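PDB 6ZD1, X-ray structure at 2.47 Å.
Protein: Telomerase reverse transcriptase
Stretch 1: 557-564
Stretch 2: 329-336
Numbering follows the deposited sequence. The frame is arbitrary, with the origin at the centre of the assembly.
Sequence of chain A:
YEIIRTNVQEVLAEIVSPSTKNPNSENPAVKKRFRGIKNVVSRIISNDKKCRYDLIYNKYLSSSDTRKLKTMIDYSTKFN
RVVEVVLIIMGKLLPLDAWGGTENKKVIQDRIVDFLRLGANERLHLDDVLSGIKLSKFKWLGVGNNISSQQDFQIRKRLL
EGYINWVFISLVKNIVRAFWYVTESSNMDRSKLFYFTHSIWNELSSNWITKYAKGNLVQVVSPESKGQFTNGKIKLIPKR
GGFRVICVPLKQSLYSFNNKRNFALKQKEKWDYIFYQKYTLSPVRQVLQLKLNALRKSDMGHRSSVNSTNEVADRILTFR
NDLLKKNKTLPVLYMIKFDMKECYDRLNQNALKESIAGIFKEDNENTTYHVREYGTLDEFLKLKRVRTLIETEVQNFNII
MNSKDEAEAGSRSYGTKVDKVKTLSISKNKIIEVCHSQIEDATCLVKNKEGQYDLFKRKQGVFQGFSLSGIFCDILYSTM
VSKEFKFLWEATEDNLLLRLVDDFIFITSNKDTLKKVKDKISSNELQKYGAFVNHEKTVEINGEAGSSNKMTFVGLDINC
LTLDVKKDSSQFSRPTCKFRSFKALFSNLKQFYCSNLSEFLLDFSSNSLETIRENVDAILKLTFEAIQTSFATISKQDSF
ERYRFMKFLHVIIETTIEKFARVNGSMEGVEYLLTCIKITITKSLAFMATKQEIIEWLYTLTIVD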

# COMPACT_ATOMS: atom_id res chain seq x y z
N ASP A 557 -16.52 -10.96 11.34
CA ASP A 557 -17.89 -11.38 11.58
C ASP A 557 -18.06 -11.58 13.08
O ASP A 557 -17.38 -12.43 13.67
CB ASP A 557 -18.22 -12.67 10.83
CG ASP A 557 -18.83 -12.41 9.47
OD1 ASP A 557 -18.99 -11.22 9.11
OD2 ASP A 557 -19.16 -13.39 8.77
N ILE A 558 -18.94 -10.80 13.69
CA ILE A 558 -19.11 -10.80 15.14
C ILE A 558 -20.52 -11.27 15.46
O ILE A 558 -21.50 -10.65 15.03
CB ILE A 558 -18.84 -9.42 15.75
CG1 ILE A 558 -17.43 -8.95 15.39
CG2 ILE A 558 -19.02 -9.46 17.25
CD1 ILE A 558 -17.13 -7.53 15.82
N ASN A 559 -20.62 -12.35 16.23
CA ASN A 559 -21.91 -12.86 16.68
C ASN A 559 -22.32 -12.13 17.95
O ASN A 559 -21.61 -12.17 18.96
CB ASN A 559 -21.85 -14.37 16.92
CG ASN A 559 -23.22 -15.00 17.12
OD1 ASN A 559 -24.02 -14.53 17.94
ND2 ASN A 559 -23.51 -16.06 16.38
N CYS A 560 -23.48 -11.46 17.90
CA CYS A 560 -23.96 -10.67 19.03
C CYS A 560 -24.33 -11.52 20.23
O CYS A 560 -24.32 -11.02 21.36
CB CYS A 560 -25.17 -9.85 18.59
SG CYS A 560 -25.82 -8.71 19.83
N LEU A 561 -24.64 -12.80 20.02
CA LEU A 561 -25.14 -13.67 21.07
C LEU A 561 -24.02 -14.35 21.85
O LEU A 561 -24.13 -14.51 23.07
CB LEU A 561 -26.06 -14.73 20.47
CG LEU A 561 -27.08 -15.32 21.43
CD1 LEU A 561 -27.97 -14.22 21.99
CD2 LEU A 561 -27.91 -16.37 20.71
N THR A 562 -22.97 -14.79 21.16
CA THR A 562 -21.86 -15.50 21.80
C THR A 562 -20.54 -14.74 21.74
O THR A 562 -19.55 -15.23 22.31
CB THR A 562 -21.69 -16.88 21.16
OG1 THR A 562 -21.36 -16.72 19.77
CG2 THR A 562 -22.97 -17.69 21.27
N LEU A 563 -20.49 -13.59 21.08
CA LEU A 563 -19.26 -12.82 20.91
C LEU A 563 -18.18 -13.65 20.20
O LEU A 563 -17.00 -13.58 20.54
CB LEU A 563 -18.74 -12.25 22.24
CG LEU A 563 -19.48 -11.01 22.75
CD1 LEU A 563 -18.71 -10.36 23.90
CD2 LEU A 563 -19.71 -10.00 21.64
N ASP A 564 -18.61 -14.45 19.24
CA ASP A 564 -17.69 -15.13 18.34
C ASP A 564 -17.17 -14.13 17.30
O ASP A 564 -17.96 -13.38 16.71
CB ASP A 564 -18.39 -16.29 17.64
CG ASP A 564 -17.46 -17.09 16.76
OD1 ASP A 564 -16.77 -18.00 17.27
OD2 ASP A 564 -17.42 -16.81 15.54
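Stretch 2 329-336: TLPVLYMI

Stretch 2 is extended throughout. Residues 329-333 are loop, and a strand starts at Tyr-334 and runs on past the stretch. Stretch 1 ends a strand at Asn-559 and then turns. The turn is held by Leu-563 N to Asn-559 O (2.8 Å, weak) and by Asn-559 N to Asp-564 O (2.9 Å). The side chain of Asn-559 also braces it: Leu-561 N donates a hydrogen bond to Asn-559 OD1 at 2.8 Å.

No hydrogen bond joins the two stretches; the contact is mostly apolar. Cys-560 CA lies 6.6 Å from Leu-333 CA, and Thr-562 CA lies 7.4 Å from Leu-330 CA. These are the nearest CA pairs, so stretch 2 runs along the turn in the opposite sense.

Met-335, a selenomethionine, covers the most surface. Its CE lies 3.7 Å from Leu-563 CD2 and 3.8 Å from Cys-560 CA, and its SE is 4.2 Å from Ile-558 CG2. The side chain thus bridges the strand end and the turn. Cys-560 is next. Its SG is 3.2 Å from Leu-333 O and 3.9 Å from Met-335 CG.

Leu-333 also points toward stretch 1, with CD1 3.6 Å from Leu-563 CD1. Leu-330 meets backbone instead: its CD2 is 3.4 Å from Leu-561 O and 3.7 Å from Thr-562 CA. Pro-331, Val-332 and Tyr-334 point away.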

# COMPACT_ATOMS: atom_id res chain seq x y z
N THR A 329 -21.80 -16.22 33.29
CA THR A 329 -22.56 -16.47 32.07
C THR A 329 -22.39 -15.28 31.16
O THR A 329 -21.78 -14.27 31.52
CB THR A 329 -24.05 -16.71 32.35
OG1 THR A 329 -24.58 -15.63 33.13
CG2 THR A 329 -24.28 -18.02 33.07
N LEU A 330 -22.93 -15.39 29.95
CA LEU A 330 -22.89 -14.29 29.00
C LEU A 330 -24.22 -13.58 29.00
O LEU A 330 -25.25 -14.21 28.73
CB LEU A 330 -22.56 -14.80 27.60
CG LEU A 330 -21.92 -13.76 26.69
CD1 LEU A 330 -20.64 -13.24 27.33
CD2 LEU A 330 -21.64 -14.35 25.32
N PRO A 331 -24.27 -12.29 29.33
CA PRO A 331 -25.54 -11.57 29.35
C PRO A 331 -26.00 -11.25 27.94
O PRO A 331 -25.27 -11.39 26.96
CB PRO A 331 -25.23 -10.28 30.13
CG PRO A 331 -23.80 -10.42 30.61
CD PRO A 331 -23.14 -11.42 29.71
N VAL A 332 -27.25 -10.80 27.85
CA VAL A 332 -27.75 -10.25 26.59
C VAL A 332 -26.98 -8.97 26.31
O VAL A 332 -26.94 -8.05 27.14
CB VAL A 332 -29.26 -10.00 26.66
CG1 VAL A 332 -29.75 -9.39 25.35
CG2 VAL A 332 -30.00 -11.30 26.96
N LEU A 333 -26.34 -8.91 25.15
CA LEU A 333 -25.45 -7.82 24.79
C LEU A 333 -26.04 -7.02 23.64
O LEU A 333 -26.68 -7.57 22.74
CB LEU A 333 -24.06 -8.33 24.40
CG LEU A 333 -23.31 -9.02 25.54
CD1 LEU A 333 -22.02 -9.62 25.02
CD2 LEU A 333 -23.04 -8.03 26.66
N TYR A 334 -25.83 -5.71 23.68
CA TYR A 334 -26.29 -4.79 22.65
C TYR A 334 -25.08 -4.19 21.96
O TYR A 334 -24.09 -3.85 22.61
CB TYR A 334 -27.16 -3.68 23.25
CG TYR A 334 -28.24 -4.20 24.18
CD1 TYR A 334 -27.94 -4.58 25.48
CD2 TYR A 334 -29.55 -4.31 23.75
CE1 TYR A 334 -28.91 -5.07 26.32
CE2 TYR A 334 -30.54 -4.79 24.59
CZ TYR A 334 -30.21 -5.17 25.88
OH TYR A 334 -31.18 -5.65 26.73
N MSE A 335 -25.13 -4.10 20.64
CA MSE A 335 -24.01 -3.52 19.92
C MSE A 335 -24.41 -2.65 18.74
O MSE A 335 -25.42 -2.88 18.08
CB MSE A 335 -23.06 -4.62 19.45
CG MSE A 335 -23.70 -5.70 18.61
SE MSE A 335 -22.39 -7.05 18.14
CE MSE A 335 -21.91 -7.62 19.94
N ILE A 336 -23.58 -1.64 18.50
CA ILE A 336 -23.83 -0.61 17.50
C ILE A 336 -22.51 -0.33 16.78
O ILE A 336 -21.46 -0.21 17.42
CB ILE A 336 -24.40 0.67 18.15
CG1 ILE A 336 -24.51 1.80 17.14
CG2 ILE A 336 -23.58 1.07 19.37
CD1 ILE A 336 -25.80 1.78 16.37